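Local coordinates for adhesion and penetration protein autotransporter (Haemophilus influenzae, PDB 3SYJ) that promotes bacterial adherence to and invasion of host cells and self-associates to drive bacterial aggregation, and is probably also a serine protease, at residues A[478-484]-A[499-505]. Residue numbers count along the deposited sequence, not the author numbering.
Sequences GRLDLNG and AMIVNHN
Strands 478-481 and 499-502 run parallel as rungs of the passenger domain's beta-helix, axes 4.8 Å apart at closest and 22° from alignment. R479 to D481 and 499-502 are extended; G478, lacking a side chain, easily takes phi 159°, and N483 and G484 turn through positive phi. The register runs from G478-A499 to D481-V502. The ladder joins M500 N to G478 O (3.0 Å), L480 N to M500 O (2.8 Å), V502 N to L480 O (2.9 Å) and L482 N to V502 O (2.9 Å). M500 and R479 bury most surface: long chains, both chi1 m and chi2 t, share one face, where compact V502 sets CG2 4.0 Å from D481 CB; R479 salt-bridges E545. At its strand's end, D481 (chi1 t) suits the turn because OD1 accepts from N483 N (3.0 Å), an Asx turn, and from H504 N (2.7 Å). Beyond the strands, N503 makes another, OD1 to N505 N (3.0 Å), while its ND2 hydrogen-bonds R554 O; N505 hydrogen-bonds N483 OD1 through ND2 (2.9 Å) and T507 N through OD1. On the opposite face L480 and I501 pack against F473 of strand 471-473; strands 455-460 and 542-543 flank the pair.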
# COMPACT_ATOMS: atom_id res chain seq x y z
N GLY A 478 30.76 -30.47 -16.05
CA GLY A 478 30.32 -31.31 -14.95
C GLY A 478 30.15 -30.46 -13.69
O GLY A 478 30.18 -29.23 -13.77
N ARG A 479 29.98 -31.11 -12.54
CA ARG A 479 29.69 -30.38 -11.29
C ARG A 479 30.88 -30.33 -10.36
O ARG A 479 31.44 -31.36 -9.99
CB ARG A 479 28.49 -30.99 -10.55
CG ARG A 479 27.13 -30.55 -11.08
CD ARG A 479 25.97 -31.31 -10.45
NE ARG A 479 24.97 -31.68 -11.46
CZ ARG A 479 24.13 -30.83 -12.02
NH1 ARG A 479 24.14 -29.56 -11.66
NH2 ARG A 479 23.26 -31.24 -12.93
N LEU A 480 31.28 -29.12 -10.00
CA LEU A 480 32.21 -28.92 -8.91
C LEU A 480 31.36 -28.57 -7.69
O LEU A 480 30.80 -27.48 -7.61
CB LEU A 480 33.20 -27.80 -9.22
CG LEU A 480 34.07 -27.34 -8.04
CD1 LEU A 480 34.85 -28.51 -7.46
CD2 LEU A 480 35.02 -26.20 -8.43
N ASP A 481 31.23 -29.53 -6.77
CA ASP A 481 30.46 -29.33 -5.55
C ASP A 481 31.38 -28.91 -4.41
O ASP A 481 32.10 -29.73 -3.84
CB ASP A 481 29.69 -30.60 -5.17
CG ASP A 481 29.03 -30.51 -3.80
OD1 ASP A 481 28.72 -29.38 -3.35
OD2 ASP A 481 28.82 -31.57 -3.16
N LEU A 482 31.35 -27.62 -4.09
CA LEU A 482 32.19 -27.04 -3.06
C LEU A 482 31.91 -27.62 -1.67
O LEU A 482 32.74 -27.53 -0.76
CB LEU A 482 31.99 -25.53 -3.03
CG LEU A 482 32.30 -24.83 -4.35
CD1 LEU A 482 32.12 -23.35 -4.16
CD2 LEU A 482 33.72 -25.15 -4.77
N ASN A 483 30.72 -28.21 -1.51
CA ASN A 483 30.38 -28.91 -0.29
C ASN A 483 30.80 -28.13 0.95
O ASN A 483 31.45 -28.68 1.84
CB ASN A 483 31.03 -30.29 -0.28
CG ASN A 483 30.62 -31.12 0.92
OD1 ASN A 483 29.56 -30.91 1.51
ND2 ASN A 483 31.46 -32.09 1.29
N GLY A 484 30.43 -26.85 0.99
CA GLY A 484 30.66 -26.02 2.16
C GLY A 484 32.04 -25.41 2.25
O GLY A 484 32.38 -24.76 3.24
N ALA A 499 29.77 -26.41 -17.58
CA ALA A 499 30.48 -26.07 -16.35
C ALA A 499 29.51 -25.65 -15.25
O ALA A 499 28.73 -24.72 -15.43
CB ALA A 499 31.48 -24.97 -16.61
N MET A 500 29.54 -26.34 -14.11
CA MET A 500 28.69 -25.97 -12.99
C MET A 500 29.44 -25.92 -11.68
O MET A 500 30.12 -26.87 -11.29
CB MET A 500 27.49 -26.91 -12.85
CG MET A 500 26.55 -26.85 -14.03
SD MET A 500 25.19 -28.02 -13.96
CE MET A 500 24.62 -27.90 -15.65
N ILE A 501 29.32 -24.79 -10.99
CA ILE A 501 29.85 -24.68 -9.64
C ILE A 501 28.68 -24.60 -8.68
O ILE A 501 27.84 -23.71 -8.78
CB ILE A 501 30.77 -23.48 -9.50
CG1 ILE A 501 31.91 -23.62 -10.52
CG2 ILE A 501 31.29 -23.37 -8.06
CD1 ILE A 501 33.09 -22.73 -10.24
N VAL A 502 28.62 -25.56 -7.76
CA VAL A 502 27.48 -25.69 -6.85
C VAL A 502 27.92 -25.97 -5.41
O VAL A 502 29.10 -26.18 -5.14
CB VAL A 502 26.52 -26.83 -7.30
CG1 VAL A 502 26.10 -26.63 -8.77
CG2 VAL A 502 27.15 -28.20 -7.10
N ASN A 503 26.96 -25.93 -4.49
CA ASN A 503 27.19 -26.33 -3.11
C ASN A 503 26.03 -27.18 -2.64
O ASN A 503 24.96 -26.66 -2.34
CB ASN A 503 27.34 -25.11 -2.19
CG ASN A 503 27.51 -25.50 -0.73
OD1 ASN A 503 27.93 -26.62 -0.42
ND2 ASN A 503 27.19 -24.58 0.18
N HIS A 504 26.23 -28.49 -2.60
CA HIS A 504 25.17 -29.40 -2.19
C HIS A 504 25.05 -29.53 -0.68
O HIS A 504 24.21 -30.27 -0.19
CB HIS A 504 25.34 -30.78 -2.83
CG HIS A 504 25.04 -30.81 -4.29
ND1 HIS A 504 25.56 -31.77 -5.14
CD2 HIS A 504 24.30 -29.98 -5.06
CE1 HIS A 504 25.12 -31.54 -6.37
NE2 HIS A 504 24.36 -30.46 -6.35
N ASN A 505 25.91 -28.83 0.05
CA ASN A 505 25.88 -28.90 1.50
C ASN A 505 24.71 -28.09 2.06
O ASN A 505 24.58 -26.89 1.80
CB ASN A 505 27.21 -28.44 2.11
CG ASN A 505 27.37 -28.88 3.56
OD1 ASN A 505 26.57 -28.52 4.43
ND2 ASN A 505 28.43 -29.64 3.83